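Side-chain contacts in cystathionine beta-lyases/cystathionine gamma-synthases (Corynebacterium glutamicum, PDB 5X5H), which probably catalyses the pyridoxal 5'-phosphate-dependent joining of O-succinyl-L-homoserine and L-cysteine into L,L-cystathionine, with release of succinate, in methionine biosynthesis: residues T110-D115 with H348-G353; A265-E270 with E370-L375; K48-E51 with N57-I60. All coordinates share one frame; numbering follows the deposited sequence.

Contact 1 of 3, residues T110-D115 with H348-G353; sequences TYRLID and HQSAAG
Y111 and R112, neighbours on one turn of helix 108-118, reach out to S350 and A351 of the 3-10 segment 349-351, a worked example of a domain junction that relies on loose van der Waals contacts rather than on bonds across it. The first kind of contact sets an aromatic edge against a backbone oxygen. The carbonyl O of S350 lies near the plane of the Y111 ring, at its edge, 3.9 Å from CD2 and equally far from CE2. At this range the partly positive ring hydrogens can favour the oxygen only weakly. The ring reaches the turn because CG stands anti to the backbone N of Y111 (chi1 171°). One of its faces meets CB of D115 in the next turn of the same helix, 3.7 Å above the plane and toward the rim.

Plain van der Waals contact makes up the rest. A351 offers its CA to Y111 CD2 at 4.3 Å, approaching the ring obliquely. On R112 the aliphatic part runs straight as far as CD and then bends at chi3 (39°), so that CD and NE both pass S350 CB, which lies 4.2 Å from NE and meets the guanidinium obliquely. No hydrogen bond crosses between the segments.

Bonds outside the contact tie the two segments to their own surroundings. H348 NE2 bonds to the carbonyl O of N154, a residue of the cofactor pocket, and D115 OD1 bonds to the hydroxyl of Y125. Helix 108-118 flanks the seven-stranded sheet of the cofactor-binding domain, with Y111 touching strands 99-103 and 124-128, while L113 packs on helix 82-93. The turn belongs to the loop between strands 339-341 and 362-366 of the C-terminal sheet, and G234 of the second subunit packs against R112.

Contact 2 of 3, residues A265-E270 with E370-L375; sequences AEKIAE and EDIEDL
I372, at the start of helix 372-384, pushes its side chain between K267 and I268 of helix 254-273 and has more surface buried here than any other residue. Its longer branch lies against both neighbours, while CG2 meets only the end of the lysine. With CG1 anti to the backbone N (chi1 -171°), that longer branch points across the gap, and its tip CD1 sits 3.8 Å from both CG1 and CD1 of I268. The two isoleucines slide past one another in opposite directions, and on I372 the methyl CD1 does the touching.

I268 is second in buried surface. It leaves its backbone across the direction of the other helix, yet the end of its chain comes nearer, bringing CD1 within 4.1 Å of L375 CB. This methyl is thus shared between I372 and L375, which lie one helical turn apart on the same face. L375 also meets N264.

K267 takes the outer side. Its chain, extended beyond CG, crosses the I372 side chain at about a right angle, with CD 3.8 Å from I372 CG1. Farther out, NZ comes to 4.0 Å from I372 CG2. E373 OE2 is 6.5 Å from K267 NZ: the opposite charges may attract, but they make no salt bridge.

On its inner side I268 rests on I306 of strand 305-310, which seats helix 254-273 on the C-terminal sheet, with the start of helix 372-384 against that helix. E370 and D374 bond to H16 and T12 of the third subunit. No hydrogen bond crosses between 265-270 and 370-375, though nearby N264 ND2 bonds to the carbonyl O of E370; the apolar contacts depend on fit rather than on direction, and the lysine's aliphatic stem screens the isoleucine, its ammonium group on the solvent side.

Contact 3 of 3, residues K48-E51 with N57-I60; sequences KGYE and NPTI
Y50, in an extended piece of loop, faces N57 just ahead of helix 58-70, their CA atoms 6.4 Å apart. One face of the tyrosine ring lies over P58 N and CD, with the carbonyl carbon of N57 obliquely beside it. P58 CD sits almost exactly above the ring centre, 3.7 Å from the centroid and only 8° off the normal. This is a CH-pi contact, probably helped by the backbone nitrogen that polarises the C-H bonds of CD. P58 N is 3.5 Å from Y50 CE1, and the hydroxyl end goes on across the proline, with Y50 OH 3.7 Å from P58 CA. A first torsion that leaves CG anti to the carbonyl carbon swings the ring toward P58, and chi2 near -85° turns its face to the proline.

N57 and P58 open the helix with an asparagine N-cap: N57 OD1 accepts from T59 N at 2.9 Å, with an N-H...O angle of 147°, while proline, lacking an N-H, fits the first turn without wasting a donor. The amide of N57 is held from its other end too, since ND2 bonds to T53 OG1 and Y33 O. T59 OG1 in turn bonds to P31 O and Y33 N, tying the helix start to the segment around P31 and Y33, earlier in the chain.

Y25 of the fourth subunit packs on P58 and meets the Y50 ring with its plane steeply inclined. Next in sequence to Y50, E51 joins F38 and Q40 at a magnesium ion, and the N57 side chain approaches F38 of that same site.

In the fold
The three contacts lie well apart, their nearest atoms at least about 18 Å from one another, and share no helix or strand. Contact 3 is the buried one, although it is near the chain's periphery: a residue of the fourth subunit helps to cover it. Contacts 1 and 2 are only partly buried. Contact 1 joins the cofactor-binding domain to a C-terminal loop, contact 2 stays within the C-terminal domain, and contact 3 folds a loop back on the helix that follows it. Their chemistry differs accordingly: sparse ring-edge and aliphatic contacts at the domain junction, packed aliphatic branches between helices, and a ring face over proline beside a capped helix start near magnesium.

Contact 1 of 3, residues T110-D115 with H348-G353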
# COMPACT_ATOMS: atom_id res chain seq x y z
N THR A 110 -10.63 -16.15 -22.53
CA THR A 110 -10.25 -17.52 -22.62
C THR A 110 -10.22 -18.00 -24.12
O THR A 110 -9.27 -18.62 -24.61
CB THR A 110 -11.09 -18.47 -21.78
OG1 THR A 110 -11.13 -17.94 -20.44
CG2 THR A 110 -10.57 -19.83 -21.83
N TYR A 111 -11.34 -17.68 -24.74
CA TYR A 111 -11.47 -18.00 -26.15
C TYR A 111 -10.40 -17.31 -27.04
O TYR A 111 -9.77 -17.99 -27.85
CB TYR A 111 -12.91 -17.54 -26.66
CG TYR A 111 -13.01 -17.66 -28.23
CD1 TYR A 111 -13.06 -18.90 -28.77
CD2 TYR A 111 -12.90 -16.55 -29.01
CE1 TYR A 111 -13.04 -19.04 -30.20
CE2 TYR A 111 -12.89 -16.69 -30.39
CZ TYR A 111 -13.00 -17.90 -30.92
OH TYR A 111 -12.93 -17.98 -32.37
N ARG A 112 -10.14 -16.05 -26.81
CA ARG A 112 -9.16 -15.28 -27.54
C ARG A 112 -7.80 -15.89 -27.33
O ARG A 112 -7.01 -16.05 -28.26
CB ARG A 112 -9.18 -13.81 -27.20
CG ARG A 112 -8.10 -12.95 -27.87
CD ARG A 112 -8.24 -11.49 -27.51
NE ARG A 112 -8.63 -11.43 -26.07
CZ ARG A 112 -8.20 -10.58 -25.14
NH1 ARG A 112 -7.30 -9.62 -25.40
NH2 ARG A 112 -8.67 -10.68 -23.91
N LEU A 113 -7.50 -16.28 -26.11
CA LEU A 113 -6.19 -16.90 -25.89
C LEU A 113 -6.01 -18.17 -26.66
O LEU A 113 -4.96 -18.37 -27.27
CB LEU A 113 -6.03 -17.18 -24.36
CG LEU A 113 -4.65 -17.71 -23.87
CD1 LEU A 113 -3.51 -16.82 -24.20
CD2 LEU A 113 -4.72 -17.98 -22.35
N ILE A 114 -7.00 -19.04 -26.64
CA ILE A 114 -6.91 -20.29 -27.43
C ILE A 114 -6.81 -20.00 -28.95
O ILE A 114 -5.94 -20.51 -29.62
CB ILE A 114 -8.11 -21.15 -27.14
CG1 ILE A 114 -8.07 -21.60 -25.65
CG2 ILE A 114 -8.10 -22.30 -28.18
CD1 ILE A 114 -9.37 -22.18 -25.16
N ASP A 115 -7.75 -19.18 -29.38
CA ASP A 115 -7.98 -19.07 -30.81
C ASP A 115 -6.93 -18.18 -31.48
O ASP A 115 -6.57 -18.47 -32.63
CB ASP A 115 -9.33 -18.51 -31.08
CG ASP A 115 -9.58 -18.35 -32.62
OD1 ASP A 115 -9.74 -19.38 -33.28
OD2 ASP A 115 -9.59 -17.21 -33.11
N HIS A 348 -17.19 -9.39 -24.38
CA HIS A 348 -17.22 -10.50 -25.30
C HIS A 348 -17.15 -10.00 -26.72
O HIS A 348 -17.44 -10.79 -27.64
CB HIS A 348 -18.47 -11.42 -25.08
CG HIS A 348 -18.38 -12.23 -23.84
ND1 HIS A 348 -18.37 -11.66 -22.58
CD2 HIS A 348 -18.16 -13.54 -23.66
CE1 HIS A 348 -18.21 -12.60 -21.66
NE2 HIS A 348 -18.07 -13.77 -22.29
N GLN A 349 -16.73 -8.76 -26.94
CA GLN A 349 -16.57 -8.31 -28.34
C GLN A 349 -15.55 -9.23 -29.07
O GLN A 349 -15.77 -9.54 -30.28
CB GLN A 349 -16.14 -6.84 -28.36
CG GLN A 349 -15.63 -6.38 -29.73
CD GLN A 349 -15.55 -4.88 -29.83
OE1 GLN A 349 -15.52 -4.16 -28.81
NE2 GLN A 349 -15.48 -4.39 -31.06
N SER A 350 -14.59 -9.79 -28.35
CA SER A 350 -13.58 -10.74 -28.88
C SER A 350 -14.17 -12.06 -29.34
O SER A 350 -13.47 -12.80 -30.06
CB SER A 350 -12.40 -11.06 -27.86
OG SER A 350 -12.86 -11.52 -26.58
N ALA A 351 -15.39 -12.41 -28.91
CA ALA A 351 -16.06 -13.68 -29.33
C ALA A 351 -16.90 -13.49 -30.63
O ALA A 351 -17.47 -14.47 -31.15
CB ALA A 351 -16.86 -14.30 -28.18
N ALA A 352 -16.98 -12.26 -31.15
CA ALA A 352 -17.76 -11.97 -32.42
C ALA A 352 -17.30 -12.94 -33.54
O ALA A 352 -16.06 -13.17 -33.66
CB ALA A 352 -17.57 -10.46 -32.84
N GLY A 353 -18.20 -13.53 -34.33
CA GLY A 353 -17.81 -14.43 -35.37
C GLY A 353 -17.72 -15.87 -34.89
O GLY A 353 -17.68 -16.84 -35.63

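Contact 2 of 3, residues A265-E270 with E370-L375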
# COMPACT_ATOMS: atom_id res chain seq x y z
N ALA A 265 -29.64 -11.37 -5.63
CA ALA A 265 -29.85 -11.80 -7.03
C ALA A 265 -31.17 -12.63 -7.13
O ALA A 265 -31.83 -12.46 -8.16
CB ALA A 265 -28.69 -12.58 -7.53
N GLU A 266 -31.46 -13.48 -6.17
CA GLU A 266 -32.74 -14.25 -6.22
C GLU A 266 -33.89 -13.26 -6.33
O GLU A 266 -34.82 -13.49 -7.19
CB GLU A 266 -32.89 -15.11 -5.00
CG GLU A 266 -31.97 -16.27 -4.92
CD GLU A 266 -31.90 -16.93 -3.51
OE1 GLU A 266 -32.67 -16.50 -2.59
OE2 GLU A 266 -31.15 -17.91 -3.34
N LYS A 267 -33.89 -12.18 -5.63
CA LYS A 267 -35.01 -11.25 -5.63
C LYS A 267 -35.04 -10.45 -6.88
O LYS A 267 -36.10 -10.18 -7.48
CB LYS A 267 -35.03 -10.35 -4.39
CG LYS A 267 -35.23 -11.13 -3.14
CD LYS A 267 -35.06 -10.30 -1.90
CE LYS A 267 -34.98 -11.11 -0.66
NZ LYS A 267 -34.54 -10.19 0.42
N ILE A 268 -33.92 -9.96 -7.39
CA ILE A 268 -33.90 -9.23 -8.66
C ILE A 268 -34.30 -10.15 -9.83
O ILE A 268 -35.05 -9.70 -10.75
CB ILE A 268 -32.53 -8.60 -8.92
CG1 ILE A 268 -32.19 -7.60 -7.80
CG2 ILE A 268 -32.45 -8.00 -10.36
CD1 ILE A 268 -33.04 -6.37 -7.87
N ALA A 269 -33.84 -11.39 -9.87
CA ALA A 269 -34.21 -12.31 -10.94
C ALA A 269 -35.76 -12.50 -10.91
O ALA A 269 -36.38 -12.54 -11.98
CB ALA A 269 -33.53 -13.62 -10.77
N GLU A 270 -36.33 -12.69 -9.74
CA GLU A 270 -37.80 -12.91 -9.63
C GLU A 270 -38.42 -11.65 -10.13
O GLU A 270 -39.43 -11.71 -10.94
CB GLU A 270 -38.15 -13.17 -8.14
CG GLU A 270 -39.61 -13.20 -7.77
CD GLU A 270 -39.75 -13.46 -6.25
OE1 GLU A 270 -39.54 -12.51 -5.46
OE2 GLU A 270 -39.95 -14.66 -5.88
N GLU A 370 -25.54 -4.07 -1.95
CA GLU A 370 -26.41 -2.97 -1.55
C GLU A 370 -27.76 -3.48 -1.06
O GLU A 370 -28.11 -4.61 -1.26
CB GLU A 370 -26.60 -1.94 -2.72
CG GLU A 370 -25.28 -1.36 -3.28
CD GLU A 370 -24.79 -2.05 -4.53
OE1 GLU A 370 -25.07 -3.26 -4.74
OE2 GLU A 370 -24.00 -1.42 -5.26
N ASP A 371 -28.49 -2.54 -0.45
CA ASP A 371 -29.85 -2.96 0.05
C ASP A 371 -30.75 -3.35 -1.13
O ASP A 371 -30.84 -2.57 -2.12
CB ASP A 371 -30.44 -1.83 0.89
CG ASP A 371 -29.71 -1.70 2.20
OD1 ASP A 371 -30.04 -2.45 3.11
OD2 ASP A 371 -28.78 -0.90 2.22
N ILE A 372 -31.47 -4.47 -1.00
CA ILE A 372 -32.36 -4.91 -2.08
C ILE A 372 -33.38 -3.91 -2.45
O ILE A 372 -33.71 -3.82 -3.61
CB ILE A 372 -32.95 -6.29 -1.66
CG1 ILE A 372 -33.71 -6.90 -2.90
CG2 ILE A 372 -33.80 -6.33 -0.43
CD1 ILE A 372 -32.92 -7.11 -4.13
N GLU A 373 -33.94 -3.19 -1.50
CA GLU A 373 -34.95 -2.17 -1.85
C GLU A 373 -34.41 -1.14 -2.79
O GLU A 373 -35.11 -0.72 -3.71
CB GLU A 373 -35.54 -1.45 -0.65
CG GLU A 373 -36.23 -2.41 0.33
CD GLU A 373 -35.30 -3.14 1.35
OE1 GLU A 373 -33.97 -3.00 1.38
OE2 GLU A 373 -35.93 -4.06 2.03
N ASP A 374 -33.18 -0.72 -2.62
CA ASP A 374 -32.60 0.24 -3.47
C ASP A 374 -32.26 -0.36 -4.87
O ASP A 374 -32.42 0.31 -5.89
CB ASP A 374 -31.30 0.80 -2.87
CG ASP A 374 -31.53 1.50 -1.56
OD1 ASP A 374 -32.59 2.15 -1.34
OD2 ASP A 374 -30.60 1.46 -0.71
N LEU A 375 -31.79 -1.59 -4.91
CA LEU A 375 -31.49 -2.25 -6.23
C LEU A 375 -32.82 -2.48 -6.96
O LEU A 375 -32.87 -2.25 -8.16
CB LEU A 375 -30.80 -3.55 -5.98
CG LEU A 375 -29.34 -3.41 -5.48
CD1 LEU A 375 -28.80 -4.75 -4.95
CD2 LEU A 375 -28.43 -2.72 -6.49

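Contact 3 of 3, residues K48-E51 with N57-I60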
# COMPACT_ATOMS: atom_id res chain seq x y z
N LYS A 48 14.49 -19.56 6.02
CA LYS A 48 13.21 -20.19 6.35
C LYS A 48 12.38 -20.41 5.04
O LYS A 48 11.21 -20.03 4.97
CB LYS A 48 12.42 -19.35 7.36
CG LYS A 48 11.27 -20.11 8.09
CD LYS A 48 10.77 -19.27 9.26
CE LYS A 48 9.34 -19.54 9.61
NZ LYS A 48 9.34 -20.88 10.16
N GLY A 49 13.03 -20.98 4.04
CA GLY A 49 12.38 -21.37 2.84
C GLY A 49 12.23 -20.44 1.72
O GLY A 49 11.66 -20.86 0.71
N TYR A 50 12.63 -19.18 1.95
CA TYR A 50 12.43 -18.16 0.92
C TYR A 50 13.75 -17.59 0.46
O TYR A 50 14.67 -17.46 1.30
CB TYR A 50 11.47 -17.08 1.38
CG TYR A 50 10.09 -17.66 1.61
CD1 TYR A 50 9.25 -17.77 0.56
CD2 TYR A 50 9.69 -18.11 2.80
CE1 TYR A 50 7.96 -18.30 0.70
CE2 TYR A 50 8.43 -18.70 2.95
CZ TYR A 50 7.57 -18.74 1.92
OH TYR A 50 6.28 -19.28 2.01
N GLU A 51 13.85 -17.22 -0.81
CA GLU A 51 15.06 -16.71 -1.44
C GLU A 51 14.79 -15.47 -2.30
O GLU A 51 15.64 -14.56 -2.34
CB GLU A 51 15.82 -17.76 -2.23
CG GLU A 51 15.08 -18.48 -3.32
CD GLU A 51 15.92 -19.71 -3.77
OE1 GLU A 51 17.15 -19.64 -3.73
OE2 GLU A 51 15.39 -20.76 -3.97
N ASN A 57 7.09 -16.09 -1.93
CA ASN A 57 7.08 -15.09 -0.84
C ASN A 57 6.03 -15.48 0.14
O ASN A 57 4.90 -15.85 -0.28
CB ASN A 57 6.81 -13.71 -1.50
CG ASN A 57 6.73 -12.59 -0.50
OD1 ASN A 57 5.82 -12.51 0.28
ND2 ASN A 57 7.68 -11.66 -0.62
N PRO A 58 6.23 -15.31 1.45
CA PRO A 58 5.24 -15.76 2.43
C PRO A 58 3.88 -15.13 2.33
O PRO A 58 2.85 -15.73 2.72
CB PRO A 58 5.89 -15.52 3.75
CG PRO A 58 7.22 -15.00 3.47
CD PRO A 58 7.45 -14.76 2.08
N THR A 59 3.82 -13.85 1.95
CA THR A 59 2.54 -13.15 1.86
C THR A 59 1.70 -13.75 0.74
O THR A 59 0.50 -13.95 0.90
CB THR A 59 2.72 -11.67 1.63
OG1 THR A 59 3.59 -11.07 2.63
CG2 THR A 59 1.39 -10.93 1.55
N ILE A 60 2.34 -14.13 -0.34
CA ILE A 60 1.65 -14.78 -1.50
C ILE A 60 1.27 -16.19 -1.10
O ILE A 60 0.12 -16.64 -1.34
CB ILE A 60 2.57 -14.76 -2.74
CG1 ILE A 60 2.93 -13.33 -3.08
CG2 ILE A 60 1.90 -15.52 -3.90
CD1 ILE A 60 3.93 -13.17 -4.24